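Local structure of CDP-glucose 4,6-dehydratase (Salmonella enterica subsp. enterica serovar Typhi, 1WVG) at residues 191-196 with 231-236; 123-128 with 248-253. The protein catalyses the NAD(+)-dependent conversion of CDP-D-glucose to CDP-4-dehydro-6-deoxy-D-glucose with release of water, a step toward CDP-3,6-dideoxy-D-mannose for O-antigen synthesis. One frame throughout, in Å; residues are numbered along the deposited sequence.

Contact 1 (191-196 with 231-236). With CXY (cytidine-5'-diphospho-beta-D-xylose), chain D.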
ATOM      1  N   VAL A 191     -22.160  -0.125  -5.709  1.00 18.36           N
ATOM      2  CA  VAL A 191     -22.492  -0.724  -4.452  1.00 16.64           C
ATOM      3  C   VAL A 191     -22.040  -2.165  -4.443  1.00 25.19           C
ATOM      4  O   VAL A 191     -22.271  -2.903  -5.399  1.00 19.76           O
ATOM      5  CB  VAL A 191     -23.982  -0.547  -4.181  1.00 17.05           C
ATOM      6  CG1 VAL A 191     -24.235   0.945  -4.011  1.00 10.41           C
ATOM      7  CG2 VAL A 191     -24.686  -1.006  -5.435  1.00 15.03           C
ATOM      8  N   ARG A 192     -21.354  -2.520  -3.365  1.00 19.53           N
ATOM      9  CA  ARG A 192     -20.780  -3.830  -3.217  1.00 18.05           C
ATOM     10  C   ARG A 192     -21.384  -4.530  -2.058  1.00 26.34           C
ATOM     11  O   ARG A 192     -21.049  -4.210  -0.890  1.00 20.89           O
ATOM     12  CB  ARG A 192     -19.258  -3.739  -3.022  1.00 15.90           C
ATOM     13  CG  ARG A 192     -18.672  -2.748  -3.998  1.00 15.29           C
ATOM     14  CD  ARG A 192     -17.352  -2.161  -3.555  1.00 18.51           C
ATOM     15  NE  ARG A 192     -16.995  -1.173  -4.553  1.00 17.59           N
ATOM     16  CZ  ARG A 192     -15.994  -0.313  -4.453  1.00 25.67           C
ATOM     17  NH1 ARG A 192     -15.176  -0.327  -3.390  1.00 16.43           N
ATOM     18  NH2 ARG A 192     -15.805   0.579  -5.457  1.00 17.98           N
ATOM     19  N   ALA A 193     -22.251  -5.501  -2.364  1.00 19.67           N
ATOM     20  CA  ALA A 193     -22.888  -6.207  -1.251  1.00 20.66           C
ATOM     21  C   ALA A 193     -22.148  -7.446  -0.851  1.00 18.91           C
ATOM     22  O   ALA A 193     -21.168  -7.805  -1.500  1.00 23.28           O
ATOM     23  CB  ALA A 193     -24.313  -6.556  -1.580  1.00 19.47           C
ATOM     24  N   GLY A 194     -22.626  -8.068   0.230  1.00 22.47           N
ATOM     25  CA  GLY A 194     -22.055  -9.310   0.724  1.00 26.71           C
ATOM     26  C   GLY A 194     -22.693 -10.502  -0.030  1.00 31.69           C
ATOM     27  O   GLY A 194     -22.986 -10.415  -1.231  1.00 33.27           O
ATOM     28  N   ASN A 195     -22.874 -11.626   0.675  1.00 21.13           N
ATOM     29  CA  ASN A 195     -23.498 -12.820   0.131  1.00 20.54           C
ATOM     30  C   ASN A 195     -24.930 -12.793   0.615  1.00 20.45           C
ATOM     31  O   ASN A 195     -25.133 -12.999   1.800  1.00 21.46           O
ATOM     32  CB  ASN A 195     -22.820 -14.096   0.633  1.00 20.46           C
ATOM     33  CG  ASN A 195     -21.657 -14.450  -0.269  1.00 40.49           C
ATOM     34  OD1 ASN A 195     -20.806 -13.597  -0.548  1.00 24.03           O
ATOM     35  ND2 ASN A 195     -21.573 -15.706  -0.709  1.00 16.41           N
ATOM     36  N   VAL A 196     -25.882 -12.466  -0.284  1.00 23.64           N
ATOM     37  CA  VAL A 196     -27.296 -12.381   0.056  1.00 20.47           C
ATOM     38  C   VAL A 196     -27.921 -13.747   0.103  1.00 26.03           C
ATOM     39  O   VAL A 196     -27.757 -14.551  -0.804  1.00 27.21           O
ATOM     40  CB  VAL A 196     -28.163 -11.562  -0.919  1.00 20.65           C
ATOM     41  CG1 VAL A 196     -27.910 -10.088  -0.730  1.00 17.60           C
ATOM     42  CG2 VAL A 196     -27.904 -11.952  -2.372  1.00 19.16           C
ATOM     43  N   PRO A 231     -19.596 -12.836   3.626  1.00 21.14           N
ATOM     44  CA  PRO A 231     -20.295 -11.822   4.384  1.00 22.48           C
ATOM     45  C   PRO A 231     -21.785 -12.071   4.321  1.00 21.68           C
ATOM     46  O   PRO A 231     -22.530 -11.283   3.744  1.00 21.39           O
ATOM     47  CB  PRO A 231     -19.974 -10.454   3.722  1.00 25.39           C
ATOM     48  CG  PRO A 231     -19.066 -10.734   2.527  1.00 24.73           C
ATOM     49  CD  PRO A 231     -18.933 -12.261   2.422  1.00 26.50           C
ATOM     50  N   TRP A 232     -22.238 -13.167   4.928  1.00 21.87           N
ATOM     51  CA  TRP A 232     -23.660 -13.532   4.896  1.00 21.60           C
ATOM     52  C   TRP A 232     -24.681 -12.497   5.341  1.00 27.49           C
ATOM     53  O   TRP A 232     -24.601 -11.965   6.455  1.00 27.93           O
ATOM     54  CB  TRP A 232     -23.921 -14.824   5.672  1.00 15.50           C
ATOM     55  CG  TRP A 232     -22.797 -15.816   5.566  1.00 19.80           C
ATOM     56  CD1 TRP A 232     -21.826 -16.062   6.500  1.00 24.18           C
ATOM     57  CD2 TRP A 232     -22.539 -16.718   4.484  1.00 22.68           C
ATOM     58  NE1 TRP A 232     -20.983 -17.061   6.079  1.00 25.00           N
ATOM     59  CE2 TRP A 232     -21.393 -17.494   4.847  1.00 20.57           C
ATOM     60  CE3 TRP A 232     -23.169 -16.944   3.253  1.00 25.40           C
ATOM     61  CZ2 TRP A 232     -20.857 -18.480   4.004  1.00 24.52           C
ATOM     62  CZ3 TRP A 232     -22.604 -17.917   2.429  1.00 32.80           C
ATOM     63  CH2 TRP A 232     -21.481 -18.688   2.794  1.00 31.10           C
ATOM     64  N   GLN A 233     -25.711 -12.278   4.520  1.00 19.24           N
ATOM     65  CA  GLN A 233     -26.710 -11.336   4.948  1.00 22.28           C
ATOM     66  C   GLN A 233     -28.051 -11.467   4.254  1.00 21.11           C
ATOM     67  O   GLN A 233     -28.154 -11.698   3.062  1.00 25.10           O
ATOM     68  CB  GLN A 233     -26.189  -9.898   4.728  1.00 26.95           C
ATOM     69  CG  GLN A 233     -26.097  -9.579   3.230  1.00 25.81           C
ATOM     70  CD  GLN A 233     -25.486  -8.223   2.879  1.00 32.62           C
ATOM     71  OE1 GLN A 233     -25.028  -8.024   1.744  1.00 26.49           O
ATOM     72  NE2 GLN A 233     -25.517  -7.272   3.813  1.00 27.11           N
ATOM     73  N   HIS A 234     -29.093 -11.239   5.014  1.00 19.15           N
ATOM     74  CA  HIS A 234     -30.423 -11.247   4.452  1.00 25.58           C
ATOM     75  C   HIS A 234     -30.446 -10.340   3.232  1.00 32.58           C
ATOM     76  O   HIS A 234     -29.965  -9.203   3.251  1.00 20.92           O
ATOM     77  CB  HIS A 234     -31.490 -10.723   5.460  1.00 26.83           C
ATOM     78  CG  HIS A 234     -32.880 -11.103   5.019  1.00 28.42           C
ATOM     79  ND1 HIS A 234     -33.517 -10.440   3.993  1.00 31.54           N
ATOM     80  CD2 HIS A 234     -33.690 -12.121   5.419  1.00 30.53           C
ATOM     81  CE1 HIS A 234     -34.691 -11.025   3.806  1.00 31.94           C
ATOM     82  NE2 HIS A 234     -34.829 -12.043   4.652  1.00 29.44           N
ATOM     83  N   VAL A 235     -31.057 -10.846   2.186  1.00 23.08           N
ATOM     84  CA  VAL A 235     -31.166 -10.136   0.933  1.00 21.04           C
ATOM     85  C   VAL A 235     -31.670  -8.711   1.109  1.00 19.24           C
ATOM     86  O   VAL A 235     -31.306  -7.824   0.353  1.00 24.17           O
ATOM     87  CB  VAL A 235     -32.017 -10.967  -0.072  1.00 23.26           C
ATOM     88  CG1 VAL A 235     -33.438 -11.206   0.435  1.00 23.10           C
ATOM     89  CG2 VAL A 235     -32.027 -10.362  -1.479  1.00 23.18           C
ATOM     90  N   LEU A 236     -32.543  -8.476   2.088  1.00 16.57           N
ATOM     91  CA  LEU A 236     -33.108  -7.124   2.290  1.00 18.68           C
ATOM     92  C   LEU A 236     -32.101  -6.097   2.806  1.00 32.11           C
ATOM     93  O   LEU A 236     -32.279  -4.885   2.656  1.00 24.69           O
ATOM     94  CB  LEU A 236     -34.370  -7.098   3.174  1.00 18.32           C
ATOM     95  CG  LEU A 236     -35.547  -7.877   2.576  1.00 21.85           C
ATOM     96  CD1 LEU A 236     -36.714  -7.891   3.554  1.00 19.16           C
ATOM     97  CD2 LEU A 236     -35.974  -7.156   1.304  1.00 24.01           C
TER
HETATM   98  O1B CXY D 401     -19.757 -16.601  -2.701  1.00 29.16           O
HETATM   99  PB  CXY D 401     -20.490 -17.094  -3.932  1.00 28.73           P
HETATM  100  O2B CXY D 401     -19.644 -17.929  -4.858  1.00 25.77           O
HETATM  101  O1' CXY D 401     -21.109 -15.808  -4.750  1.00 29.67           O
HETATM  102  O3A CXY D 401     -21.628 -17.836  -3.198  1.00 26.46           O
HETATM  103  PA  CXY D 401     -21.976 -19.438  -3.047  1.00 28.73           P
HETATM  104  O1A CXY D 401     -23.252 -19.478  -2.282  1.00 18.54           O
HETATM  105  O2A CXY D 401     -22.036 -20.095  -4.369  1.00 23.86           O
HETATM  106  O5D CXY D 401     -20.706 -19.963  -2.242  1.00 35.02           O
HETATM  107  C5D CXY D 401     -20.625 -19.660  -0.843  1.00 35.54           C
HETATM  108  C4D CXY D 401     -19.578 -20.552  -0.220  1.00 27.79           C
HETATM  109  O4D CXY D 401     -20.220 -21.802   0.133  1.00 23.69           O
HETATM  110  C3D CXY D 401     -18.341 -20.887  -1.053  1.00 19.35           C
HETATM  111  O3D CXY D 401     -17.085 -21.034  -0.298  1.00 26.15           O
HETATM  112  C2D CXY D 401     -18.828 -22.222  -1.644  1.00 18.82           C
HETATM  113  O2D CXY D 401     -17.690 -22.981  -2.059  1.00 26.64           O
HETATM  114  C1D CXY D 401     -19.474 -22.841  -0.425  1.00 25.69           C
HETATM  115  N1  CXY D 401     -20.391 -23.941  -0.737  1.00 22.25           N
HETATM  116  C6  CXY D 401     -21.509 -23.717  -1.525  1.00 32.21           C
HETATM  117  C5  CXY D 401     -22.370 -24.660  -1.815  1.00 41.10           C
HETATM  118  C4  CXY D 401     -22.192 -25.992  -1.349  1.00 39.91           C
HETATM  119  N3  CXY D 401     -21.053 -26.159  -0.544  1.00 18.64           N
HETATM  120  C2  CXY D 401     -20.121 -25.191  -0.213  1.00 32.34           C
HETATM  121  N4  CXY D 401     -22.924 -26.944  -1.595  1.00 28.90           N
HETATM  122  O2  CXY D 401     -19.125 -25.417   0.483  1.00 24.87           O
HETATM  123  C1' CXY D 401     -22.377 -15.393  -4.272  1.00 32.29           C
HETATM  124  C2' CXY D 401     -23.178 -15.012  -5.493  1.00 33.86           C
HETATM  125  C3' CXY D 401     -22.433 -13.871  -6.159  1.00 26.04           C
HETATM  126  C4' CXY D 401     -22.304 -12.690  -5.198  1.00 20.22           C
HETATM  127  C5' CXY D 401     -21.617 -13.142  -3.917  1.00 17.17           C
HETATM  128  O2' CXY D 401     -23.277 -16.104  -6.432  1.00 26.37           O
HETATM  129  O3' CXY D 401     -23.189 -13.407  -7.293  1.00 21.96           O
HETATM  130  O4' CXY D 401     -21.582 -11.629  -5.819  1.00 28.08           O
HETATM  131  O5' CXY D 401     -22.295 -14.266  -3.347  1.00 29.32           O

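Contact 2 (123-128 with 248-253)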
ATOM      1  N   ASN A 123     -31.458  13.215 -17.981  1.00 36.94           N
ATOM      2  CA  ASN A 123     -32.492  13.446 -16.989  1.00 37.26           C
ATOM      3  C   ASN A 123     -32.608  12.377 -15.971  1.00 36.12           C
ATOM      4  O   ASN A 123     -33.641  12.245 -15.337  1.00 43.57           O
ATOM      5  CB  ASN A 123     -33.860  13.688 -17.613  1.00 29.67           C
ATOM      6  CG  ASN A 123     -33.793  15.140 -18.002  1.00 72.80           C
ATOM      7  OD1 ASN A 123     -33.633  16.015 -17.136  1.00 74.22           O
ATOM      8  ND2 ASN A 123     -33.733  15.380 -19.301  1.00 47.43           N
ATOM      9  N   ILE A 124     -31.556  11.594 -15.880  1.00 31.16           N
ATOM     10  CA  ILE A 124     -31.522  10.537 -14.908  1.00 29.49           C
ATOM     11  C   ILE A 124     -30.791  11.145 -13.731  1.00 26.01           C
ATOM     12  O   ILE A 124     -29.698  11.698 -13.823  1.00 34.91           O
ATOM     13  CB  ILE A 124     -30.836   9.279 -15.457  1.00 31.75           C
ATOM     14  CG1 ILE A 124     -31.765   8.624 -16.472  1.00 22.47           C
ATOM     15  CG2 ILE A 124     -30.471   8.307 -14.319  1.00 29.22           C
ATOM     16  CD1 ILE A 124     -31.061   7.857 -17.587  1.00 28.19           C
ATOM     17  N   LYS A 125     -31.397  11.084 -12.601  1.00 25.82           N
ATOM     18  CA  LYS A 125     -30.728  11.685 -11.473  1.00 25.06           C
ATOM     19  C   LYS A 125     -29.798  10.784 -10.671  1.00 33.08           C
ATOM     20  O   LYS A 125     -28.772  11.254 -10.180  1.00 22.24           O
ATOM     21  CB  LYS A 125     -31.763  12.281 -10.524  1.00 25.33           C
ATOM     22  CG  LYS A 125     -32.135  13.709 -10.887  1.00 63.55           C
ATOM     23  CD  LYS A 125     -32.698  13.824 -12.303  1.00 81.61           C
ATOM     24  CE  LYS A 125     -34.134  14.249 -12.299  1.00100.00           C
ATOM     25  NZ  LYS A 125     -35.000  13.602 -13.335  1.00100.00           N
ATOM     26  N   ALA A 126     -30.187   9.521 -10.465  1.00 19.72           N
ATOM     27  CA  ALA A 126     -29.399   8.653  -9.638  1.00 18.02           C
ATOM     28  C   ALA A 126     -29.209   7.337 -10.320  1.00 31.08           C
ATOM     29  O   ALA A 126     -30.148   6.815 -10.891  1.00 24.78           O
ATOM     30  CB  ALA A 126     -30.120   8.429  -8.320  1.00 12.80           C
ATOM     31  N   VAL A 127     -27.983   6.854 -10.295  1.00 20.70           N
ATOM     32  CA  VAL A 127     -27.638   5.583 -10.875  1.00 17.15           C
ATOM     33  C   VAL A 127     -26.918   4.773  -9.812  1.00 19.97           C
ATOM     34  O   VAL A 127     -25.912   5.200  -9.240  1.00 18.11           O
ATOM     35  CB  VAL A 127     -26.804   5.689 -12.139  1.00 19.16           C
ATOM     36  CG1 VAL A 127     -26.584   4.285 -12.711  1.00 19.60           C
ATOM     37  CG2 VAL A 127     -27.479   6.574 -13.171  1.00 15.23           C
ATOM     38  N   VAL A 128     -27.489   3.612  -9.525  1.00 21.89           N
ATOM     39  CA  VAL A 128     -26.953   2.677  -8.548  1.00 20.17           C
ATOM     40  C   VAL A 128     -26.452   1.433  -9.264  1.00 25.35           C
ATOM     41  O   VAL A 128     -27.233   0.570  -9.657  1.00 16.37           O
ATOM     42  CB  VAL A 128     -27.931   2.308  -7.448  1.00 17.79           C
ATOM     43  CG1 VAL A 128     -27.246   1.361  -6.474  1.00 16.07           C
ATOM     44  CG2 VAL A 128     -28.390   3.582  -6.716  1.00 13.66           C
ATOM     45  N   ARG A 248     -30.175   9.571  -1.437  1.00 26.42           N
ATOM     46  CA  ARG A 248     -29.101  10.537  -1.279  1.00 26.85           C
ATOM     47  C   ARG A 248     -28.563  11.038  -2.590  1.00 25.53           C
ATOM     48  O   ARG A 248     -28.323  12.222  -2.752  1.00 34.14           O
ATOM     49  CB  ARG A 248     -27.984   9.951  -0.455  1.00 20.08           C
ATOM     50  CG  ARG A 248     -28.600   9.577   0.877  1.00 20.98           C
ATOM     51  CD  ARG A 248     -28.858  10.817   1.722  1.00 36.79           C
ATOM     52  NE  ARG A 248     -28.053  10.732   2.929  1.00100.00           N
ATOM     53  CZ  ARG A 248     -27.508  11.747   3.586  1.00 99.89           C
ATOM     54  NH1 ARG A 248     -27.680  13.020   3.213  1.00 50.26           N
ATOM     55  NH2 ARG A 248     -26.763  11.459   4.665  1.00 74.50           N
ATOM     56  N   LEU A 249     -28.394  10.139  -3.544  1.00 18.46           N
ATOM     57  CA  LEU A 249     -27.884  10.552  -4.855  1.00 23.48           C
ATOM     58  C   LEU A 249     -28.878  11.468  -5.534  1.00 31.05           C
ATOM     59  O   LEU A 249     -28.520  12.326  -6.336  1.00 24.33           O
ATOM     60  CB  LEU A 249     -27.619   9.371  -5.835  1.00 21.35           C
ATOM     61  CG  LEU A 249     -26.344   8.568  -5.559  1.00 23.46           C
ATOM     62  CD1 LEU A 249     -26.427   7.205  -6.273  1.00 22.68           C
ATOM     63  CD2 LEU A 249     -25.126   9.362  -6.047  1.00 27.02           C
ATOM     64  N   TYR A 250     -30.148  11.229  -5.233  1.00 27.20           N
ATOM     65  CA  TYR A 250     -31.202  12.017  -5.849  1.00 32.43           C
ATOM     66  C   TYR A 250     -31.031  13.501  -5.600  1.00 40.11           C
ATOM     67  O   TYR A 250     -31.118  14.342  -6.505  1.00 32.84           O
ATOM     68  CB  TYR A 250     -32.591  11.583  -5.378  1.00 26.66           C
ATOM     69  CG  TYR A 250     -33.589  11.880  -6.457  1.00 26.79           C
ATOM     70  CD1 TYR A 250     -33.907  10.906  -7.403  1.00 36.34           C
ATOM     71  CD2 TYR A 250     -34.220  13.124  -6.543  1.00 33.32           C
ATOM     72  CE1 TYR A 250     -34.835  11.157  -8.417  1.00 39.04           C
ATOM     73  CE2 TYR A 250     -35.154  13.392  -7.549  1.00 38.27           C
ATOM     74  CZ  TYR A 250     -35.457  12.405  -8.494  1.00 53.83           C
ATOM     75  OH  TYR A 250     -36.365  12.647  -9.507  1.00 35.80           O
ATOM     76  N   THR A 251     -30.763  13.805  -4.350  1.00 35.40           N
ATOM     77  CA  THR A 251     -30.566  15.178  -4.005  1.00 40.36           C
ATOM     78  C   THR A 251     -29.110  15.705  -3.888  1.00 51.00           C
ATOM     79  O   THR A 251     -28.886  16.890  -4.133  1.00 60.44           O
ATOM     80  CB  THR A 251     -31.515  15.482  -2.874  1.00 32.84           C
ATOM     81  OG1 THR A 251     -31.375  14.450  -1.914  1.00 36.78           O
ATOM     82  CG2 THR A 251     -32.899  15.441  -3.529  1.00 26.12           C
ATOM     83  N   GLU A 252     -28.120  14.831  -3.562  1.00 40.10           N
ATOM     84  CA  GLU A 252     -26.677  15.156  -3.423  1.00 37.42           C
ATOM     85  C   GLU A 252     -25.784  14.219  -4.216  1.00 34.12           C
ATOM     86  O   GLU A 252     -24.915  13.497  -3.704  1.00 32.99           O
ATOM     87  CB  GLU A 252     -26.204  15.204  -1.966  1.00 34.89           C
ATOM     88  CG  GLU A 252     -27.261  15.837  -1.040  1.00 39.06           C
ATOM     89  CD  GLU A 252     -26.887  15.778   0.415  1.00 44.41           C
ATOM     90  OE1 GLU A 252     -25.828  16.188   0.856  1.00 60.11           O
ATOM     91  OE2 GLU A 252     -27.795  15.198   1.149  1.00 58.85           O
ATOM     92  N   GLY A 253     -26.051  14.254  -5.500  1.00 35.28           N
ATOM     93  CA  GLY A 253     -25.358  13.427  -6.441  1.00 32.26           C
ATOM     94  C   GLY A 253     -23.880  13.509  -6.278  1.00 41.67           C
ATOM     95  O   GLY A 253     -23.234  12.512  -5.995  1.00 48.04           O
TER
HETATM   96  O   HOH W   1     -28.249  13.407  -8.567  1.00 36.93           O

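Contact 1 (191-196 with 231-236)
In the wall of the CDP-sugar pocket, the short strand 232-234 pairs in parallel with the C-terminal end of strand 187-197, Asn195 and Val196 lying beside Trp232 and Gln233. Asn195 spends both its N-H and its C=O on the same neighbour, as parallel pairing requires: N donates to Pro231 O (3.1 Å), and O accepts from Gln233 N at 2.9 Å. Val196 CA adds a CA-H...O contact to Gln233 O. Just before this pairing the strand is interrupted at Gly194, and the side chain of Gln233 supplies an acceptor for the N-H there. With CG between the backbone N and the carbonyl carbon (chi1 69°) and the chain extended beyond it, OE1 reaches Gly194 N at 2.8 Å, the donor lying above the amide carbonyl plane. On the same face of the sheet, Val196 CB packs against Val235 CB (4.0 Å), while Pro238 of the following helix touches Val196 and Gln233.

Asn195 and Trp232 lie on the other face, where CDP-xylose is bound. The amide of Asn195 gives a nearly straight bond from ND2 to O1B of the ligand's diphosphate (2.8 Å, 164° at the hydrogen). Alongside, Asn195 CB lies 3.9 Å from Trp232 CE3, and CH2, farther round the six-membered ring, meets C5D of the ligand ribose at the indole edge. The other end of the indole is tied by NE1 to Lys270 O. Strand pairing thus sets a neutral amide donor against an anionic phosphate oxygen, whose charge would be expected to strengthen the bond, with an apolar ring edge beside the ribose.

Contact 2 (123-128 with 248-253)
The CB of Lys125 sits over one face of the Tyr250 ring, 4.1 Å from its centroid and 20° off the ring normal, displaced toward the CE1 rim. This is a CH-pi contact. Tyr250 swings its ring out to the lysine because CG is anti to the backbone N (chi1 -152°). Beyond CB the lysine chain bends at chi2, chi3 and chi4, leaves the ring face, and brings CE to 3.9 Å from Tyr250 OH. Its NZ then turns to its own segment and donates to Asn123 O (2.8 Å), from above that carbonyl's plane. Phe6 meets the tyrosine edge-to-face, and Lys10 makes a cation-pi contact with it.

Deeper in, Ala126 and Leu249 point at each other, CB to CB at 3.6 Å; with so short a side chain at Ala126, the CA atoms of Ala126 and Leu249 lie 5.4 Å apart. Leu249 then reaches along the sheet, its CD1 touching Val127 O at 3.6 Å and meeting Val128 CG2 at 4.1 Å. A water lies near the carbonyl oxygens of Lys125 and Leu249. Here the last turn of helix 236-251 packs on the start of strand 126-130, a helix-on-sheet layer characteristic of the Rossmann fold.

Following the chain, 123-128 comes first and leads into strand 126-130 of the central parallel sheet. The chain then runs on to the neighbouring strand, 187-197, whose later part supplies 191-196. Contact 1 closes a loop of 34 residues when 231-236 returns to pair with that strand. Helix 236-251 follows directly, and its far end closes the longer loop of contact 2, of 119 residues, so the smaller loop lies wholly within the larger. The centres are about 22 Å apart, yet the two contacts touch through Val191 CG2 and Val128 CG1 (3.6 Å). Contact 1 joins strand 232-234 into the sheet, and contact 2 lays the C-terminal end of the following helix on strand 126-130.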